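Local coordinates for protein sulfate transporter/antisigma-factor antagonist STAS (Planctomyces limnophilus, PDB 3T6O) that probably acts as an anti-sigma factor antagonist, a regulatory STAS-domain protein of the kind that relieves a sigma factor from its inhibitor, at residues R71-I76 with T100-V105. Sequence-based numbering, arbitrary orientation.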
loop_
_atom_site.group_PDB
_atom_site.type_symbol
_atom_site.label_atom_id
_atom_site.label_comp_id
_atom_site.label_asym_id
_atom_site.label_seq_id
_atom_site.Cartn_x
_atom_site.Cartn_y
_atom_site.Cartn_z
ATOM N N ARG A 71 2.317 -5.102 9.055
ATOM C CA ARG A 71 3.499 -5.804 8.550
ATOM C C ARG A 71 3.970 -6.859 9.517
ATOM O O ARG A 71 4.395 -7.944 9.101
ATOM C CB ARG A 71 4.657 -4.848 8.225
ATOM C CG ARG A 71 4.356 -3.872 7.137
ATOM C CD ARG A 71 5.490 -2.850 6.988
ATOM N NE ARG A 71 6.663 -3.490 6.463
ATOM C CZ ARG A 71 7.897 -2.986 6.460
ATOM N NH1 ARG A 71 8.146 -1.798 6.998
ATOM N NH2 ARG A 71 8.883 -3.683 5.889
ATOM N N GLY A 72 3.946 -6.538 10.794
ATOM C CA GLY A 72 4.312 -7.491 11.841
ATOM C C GLY A 72 3.318 -8.633 11.847
ATOM O O GLY A 72 3.689 -9.803 11.814
ATOM N N TRP A 73 2.045 -8.285 11.854
ATOM C CA TRP A 73 1.004 -9.299 11.894
ATOM C C TRP A 73 1.083 -10.271 10.718
ATOM O O TRP A 73 0.915 -11.474 10.915
ATOM C CB TRP A 73 -0.380 -8.629 12.015
ATOM C CG TRP A 73 -1.534 -9.542 11.740
ATOM C CD1 TRP A 73 -2.018 -10.548 12.534
ATOM C CD2 TRP A 73 -2.347 -9.514 10.584
ATOM N NE1 TRP A 73 -3.090 -11.151 11.934
ATOM C CE2 TRP A 73 -3.302 -10.549 10.719
ATOM C CE3 TRP A 73 -2.328 -8.752 9.414
ATOM C CZ2 TRP A 73 -4.244 -10.824 9.734
ATOM C CZ3 TRP A 73 -3.276 -9.018 8.425
ATOM C CH2 TRP A 73 -4.226 -10.040 8.596
ATOM N N LYS A 74 1.355 -9.759 9.494
ATOM C CA LYS A 74 1.451 -10.623 8.302
ATOM C C LYS A 74 2.594 -11.646 8.417
ATOM O O LYS A 74 2.540 -12.744 7.834
ATOM C CB LYS A 74 1.650 -9.779 7.019
ATOM C CG LYS A 74 0.421 -9.004 6.589
ATOM C CD LYS A 74 0.623 -8.261 5.276
ATOM C CE LYS A 74 -0.571 -7.339 5.018
ATOM N NZ LYS A 74 -0.513 -6.459 3.811
ATOM N N ARG A 75 3.632 -11.271 9.140
ATOM C CA ARG A 75 4.744 -12.167 9.362
ATOM C C ARG A 75 4.372 -13.311 10.288
ATOM O O ARG A 75 4.897 -14.408 10.139
ATOM C CB ARG A 75 5.981 -11.418 9.901
ATOM C CG ARG A 75 6.782 -10.784 8.772
ATOM C CD ARG A 75 7.559 -9.606 9.244
ATOM N NE ARG A 75 8.432 -9.063 8.212
ATOM C CZ ARG A 75 8.022 -8.255 7.236
ATOM N NH1 ARG A 75 6.755 -7.891 7.153
ATOM N NH2 ARG A 75 8.885 -7.788 6.375
ATOM N N ILE A 76 3.491 -13.078 11.241
ATOM C CA ILE A 76 3.153 -14.168 12.145
ATOM C C ILE A 76 1.797 -14.854 11.876
ATOM O O ILE A 76 1.573 -15.949 12.368
ATOM C CB ILE A 76 3.283 -13.731 13.592
ATOM C CG1 ILE A 76 2.076 -13.004 14.059
ATOM C CG2 ILE A 76 4.584 -12.834 13.877
ATOM C CD1 ILE A 76 2.182 -12.785 15.509
ATOM N N THR A 100 -10.207 1.651 11.579
ATOM C CA THR A 100 -9.718 0.535 10.776
ATOM C C THR A 100 -10.412 -0.732 11.172
ATOM O O THR A 100 -10.906 -0.867 12.282
ATOM C CB THR A 100 -8.218 0.286 10.966
ATOM O OG1 THR A 100 -7.763 -0.623 9.940
ATOM C CG2 THR A 100 -7.943 -0.274 12.339
ATOM N N HIS A 101 -10.399 -1.708 10.291
ATOM C CA HIS A 101 -11.136 -2.919 10.596
ATOM C C HIS A 101 -10.190 -4.038 10.972
ATOM O O HIS A 101 -10.636 -5.034 11.520
ATOM C CB HIS A 101 -11.964 -3.303 9.391
ATOM C CG HIS A 101 -12.934 -2.244 8.980
ATOM N ND1 HIS A 101 -14.158 -2.091 9.603
ATOM C CD2 HIS A 101 -12.879 -1.305 8.005
ATOM C CE1 HIS A 101 -14.807 -1.092 9.038
ATOM N NE2 HIS A 101 -14.059 -0.604 8.059
ATOM N N ILE A 102 -8.897 -3.875 10.687
ATOM C CA ILE A 102 -7.937 -4.964 10.884
ATOM C C ILE A 102 -7.801 -5.442 12.372
ATOM O O ILE A 102 -7.606 -6.625 12.638
ATOM C CB ILE A 102 -6.526 -4.647 10.290
ATOM C CG1 ILE A 102 -5.663 -5.894 10.284
ATOM C CG2 ILE A 102 -5.808 -3.564 11.018
ATOM C CD1 ILE A 102 -6.297 -7.053 9.499
ATOM N N ASP A 103 -7.946 -4.528 13.312
ATOM C CA ASP A 103 -7.798 -4.900 14.711
ATOM C C ASP A 103 -8.922 -5.807 15.215
ATOM O O ASP A 103 -8.814 -6.345 16.307
ATOM C CB ASP A 103 -7.689 -3.651 15.582
ATOM C CG ASP A 103 -8.946 -2.844 15.585
ATOM O OD1 ASP A 103 -9.481 -2.582 14.508
ATOM O OD2 ASP A 103 -9.416 -2.488 16.679
ATOM N N GLU A 104 -9.962 -6.015 14.412
ATOM C CA GLU A 104 -10.955 -7.010 14.740
ATOM C C GLU A 104 -10.355 -8.387 14.754
ATOM O O GLU A 104 -10.951 -9.282 15.308
ATOM C CB GLU A 104 -12.104 -6.985 13.744
ATOM C CG GLU A 104 -12.946 -5.705 13.758
ATOM C CD GLU A 104 -13.853 -5.641 14.966
ATOM O OE1 GLU A 104 -14.792 -6.473 15.049
ATOM O OE2 GLU A 104 -13.618 -4.762 15.828
ATOM N N VAL A 105 -9.173 -8.581 14.176
ATOM C CA VAL A 105 -8.493 -9.861 14.293
ATOM C C VAL A 105 -7.356 -9.837 15.322
ATOM O O VAL A 105 -6.645 -10.797 15.482
ATOM C CB VAL A 105 -8.017 -10.384 12.891
ATOM C CG1 VAL A 105 -9.097 -10.126 11.838
ATOM C CG2 VAL A 105 -6.738 -9.756 12.447
#
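Trp-73 meets Ile-102 and Val-105 through apolar contact alone, and no hydrogen bond links the two segments. The indole leaves the last turn of helix 63-76 with CG anti to the backbone N (chi1 166°), which carries the ring across to the short 3-10 turn 102-105, while the backbones stay well apart: the nearest CA atoms, those of Trp-73 and Val-105, are 9.8 Å from each other. Ile-102 supplies a CH-pi contact. Ile-102 CD1 sits over one face of the Trp-73 six-membered ring, 4.1 Å from its centroid and 27° off the normal, and lies closest to Trp-73 CH2, at 3.7 Å. Val-105 approaches the same indole obliquely, its side chain crossing that of Trp-73 at about a right angle; here Val-105 CG2 rests 3.8 Å from Trp-73 CZ2 and touches CE2 and NE1 as well.

In the STAS fold, a beta-sheet packed with helices, this pairing joins helix 63-76, which lies in the chain between the parallel neighbours 50-54 and 83-87, to the connection from helix 91-97 into strand 108-109. Trp-106, next along that connection, adds an edge-to-face ring contact to Trp-73. Replacing Trp-73 by an alanine removes the indole and would probably leave a gap between helix and turn, with Ile-102 CD1 and Val-105 CG2 deprived of the ring they pack on.

Backbone bonds from Glu-104 N to His-101 O and from Val-105 N to Ile-102 O (2.9 Å) close the 3-10 turn, and Ile-102 and Val-105, three residues apart, both point their CB atoms toward the helix. A second subunit continues the apolar patch, its Val-105 packing on Trp-73 and Ile-102. Between the two subunits, Lys-74 of each copy forms a salt bridge with Glu-104 of the other.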